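PDB 7CBS: LPXTG cell wall anchor domain-containing protein from Lactobacillus rhamnosus, which serves as the basal pilin of the sortase-assembled SpaCBA pilus, probably anchoring the fibre to the cell wall, and is itself adhesive. Local coordinates for residues L33-F38 with N64-T69. Sequence-based numbering, arbitrary orientation.
Sequences LHKLLF and NGVTFT
The Phe68 ring carries Leu33 CD2 over one face. This is a CH-pi contact, with Leu33 CD2 3.6 Å from the centroid of the Phe68 ring and 20° off its normal, displaced toward the rim. The other branch, Leu33 CD1, comes to the CD2-CE2 side of the ring, 3.3 Å from Phe68 CD2, a close approach. The two side chains cross at about a right angle; with CG anti to the backbone N (chi1 -160°), the Leu33 branches point at the ring. Lys35 adds its aliphatic root obliquely, Lys35 CB lying 4.1 Å from Phe68 CE1. Lys35 CG also lies 4.2 Å from Val66 CG2. The lysine chain bends at chi2 (70°), about the CB-CG bond, and NZ runs on to hydrogen bonds with Ser149 OG and Glu147 O. Replacing Phe68 with an alanine would remove the ring, and is likely to leave the Leu33 methyls without their partner and a gap beside Lys35 CB. The contact is buried and made through carbon atoms, joining the end of strand 28-34 and the nearby Lys35 to the start of strand 67-72 and the loop before it, within a Gram-positive pilin D1 N-terminal domain. Strand 28-34 pairs with 118-128 and 167-170, while 67-72 pairs with 107-112 and 131-141. The two strands are thus not paired directly; 118-128 and 131-141, paired with each other, link them in the sheet, the first setting Phe121 against Phe68, the second Glu139 against Phe68 and Phe137 against Leu33.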
loop_
_atom_site.group_PDB
_atom_site.type_symbol
_atom_site.label_atom_id
_atom_site.label_comp_id
_atom_site.label_asym_id
_atom_site.label_seq_id
_atom_site.Cartn_x
_atom_site.Cartn_y
_atom_site.Cartn_z
ATOM N N LEU A 33 3.334 11.008 -5.204
ATOM C CA LEU A 33 3.303 12.402 -5.721
ATOM C C LEU A 33 3.998 12.431 -7.084
ATOM O O LEU A 33 5.130 11.921 -7.164
ATOM C CB LEU A 33 3.999 13.335 -4.729
ATOM C CG LEU A 33 3.624 14.803 -4.895
ATOM C CD1 LEU A 33 3.791 15.557 -3.583
ATOM C CD2 LEU A 33 4.433 15.443 -6.012
ATOM N N HIS A 34 3.350 13.018 -8.095
ATOM C CA HIS A 34 3.873 13.171 -9.480
ATOM C C HIS A 34 4.285 14.629 -9.720
ATOM O O HIS A 34 3.391 15.495 -9.759
ATOM C CB HIS A 34 2.829 12.724 -10.508
ATOM C CG HIS A 34 2.370 11.314 -10.355
ATOM N ND1 HIS A 34 2.569 10.360 -11.337
ATOM C CD2 HIS A 34 1.678 10.704 -9.367
ATOM C CE1 HIS A 34 2.034 9.219 -10.952
ATOM N NE2 HIS A 34 1.489 9.401 -9.741
ATOM N N LYS A 35 5.590 14.882 -9.864
ATOM C CA LYS A 35 6.162 16.193 -10.272
ATOM C C LYS A 35 6.400 16.166 -11.787
ATOM O O LYS A 35 7.437 15.620 -12.212
ATOM C CB LYS A 35 7.447 16.472 -9.484
ATOM C CG LYS A 35 8.154 17.782 -9.802
ATOM C CD LYS A 35 7.416 19.011 -9.338
ATOM C CE LYS A 35 8.159 20.285 -9.663
ATOM N NZ LYS A 35 7.273 21.472 -9.607
ATOM N N LEU A 36 5.452 16.722 -12.551
ATOM C CA LEU A 36 5.516 16.933 -14.024
ATOM C C LEU A 36 5.751 18.425 -14.302
ATOM O O LEU A 36 5.626 19.231 -13.352
ATOM C CB LEU A 36 4.188 16.478 -14.641
ATOM C CG LEU A 36 3.895 14.982 -14.552
ATOM C CD1 LEU A 36 2.419 14.685 -14.775
ATOM C CD2 LEU A 36 4.752 14.224 -15.545
ATOM N N LEU A 37 6.052 18.786 -15.554
ATOM C CA LEU A 37 6.201 20.194 -16.023
ATOM C C LEU A 37 4.957 20.600 -16.823
ATOM O O LEU A 37 4.272 19.703 -17.354
ATOM C CB LEU A 37 7.465 20.323 -16.885
ATOM N N PHE A 38 4.707 21.912 -16.927
ATOM C CA PHE A 38 3.688 22.559 -17.794
ATOM C C PHE A 38 3.465 21.717 -19.055
ATOM O O PHE A 38 2.536 20.892 -19.019
ATOM C CB PHE A 38 4.138 23.975 -18.161
ATOM N N ASN A 64 12.642 14.372 -12.142
ATOM C CA ASN A 64 13.291 13.452 -11.172
ATOM C C ASN A 64 14.375 14.219 -10.408
ATOM O O ASN A 64 14.956 15.153 -10.988
ATOM C CB ASN A 64 13.860 12.214 -11.871
ATOM C CG ASN A 64 12.789 11.395 -12.561
ATOM O OD1 ASN A 64 11.680 11.253 -12.046
ATOM N ND2 ASN A 64 13.103 10.859 -13.728
ATOM N N GLY A 65 14.621 13.835 -9.151
ATOM C CA GLY A 65 15.638 14.446 -8.271
ATOM C C GLY A 65 15.069 15.559 -7.403
ATOM O O GLY A 65 15.873 16.360 -6.894
ATOM N N VAL A 66 13.743 15.621 -7.247
ATOM C CA VAL A 66 13.015 16.656 -6.446
ATOM C C VAL A 66 12.568 16.018 -5.125
ATOM O O VAL A 66 11.795 15.036 -5.181
ATOM C CB VAL A 66 11.818 17.239 -7.222
ATOM C CG1 VAL A 66 11.155 18.379 -6.466
ATOM C CG2 VAL A 66 12.219 17.692 -8.619
ATOM N N THR A 67 13.029 16.565 -3.993
ATOM C CA THR A 67 12.794 16.025 -2.628
ATOM C C THR A 67 11.457 16.547 -2.091
ATOM O O THR A 67 11.349 17.767 -1.836
ATOM C CB THR A 67 13.932 16.393 -1.666
ATOM O OG1 THR A 67 15.174 16.005 -2.252
ATOM C CG2 THR A 67 13.794 15.732 -0.311
ATOM N N PHE A 68 10.480 15.648 -1.939
ATOM C CA PHE A 68 9.209 15.880 -1.215
ATOM C C PHE A 68 9.326 15.261 0.179
ATOM O O PHE A 68 9.844 14.136 0.296
ATOM C CB PHE A 68 8.022 15.323 -2.007
ATOM C CG PHE A 68 7.601 16.190 -3.167
ATOM C CD1 PHE A 68 8.232 16.085 -4.398
ATOM C CD2 PHE A 68 6.590 17.129 -3.024
ATOM C CE1 PHE A 68 7.852 16.892 -5.460
ATOM C CE2 PHE A 68 6.205 17.926 -4.091
ATOM C CZ PHE A 68 6.832 17.802 -5.309
ATOM N N THR A 69 8.863 15.997 1.195
ATOM C CA THR A 69 8.834 15.601 2.626
ATOM C C THR A 69 7.367 15.535 3.064
ATOM O O THR A 69 6.621 16.483 2.744
ATOM C CB THR A 69 9.663 16.581 3.470
ATOM O OG1 THR A 69 10.961 16.688 2.882
ATOM C CG2 THR A 69 9.796 16.173 4.924
#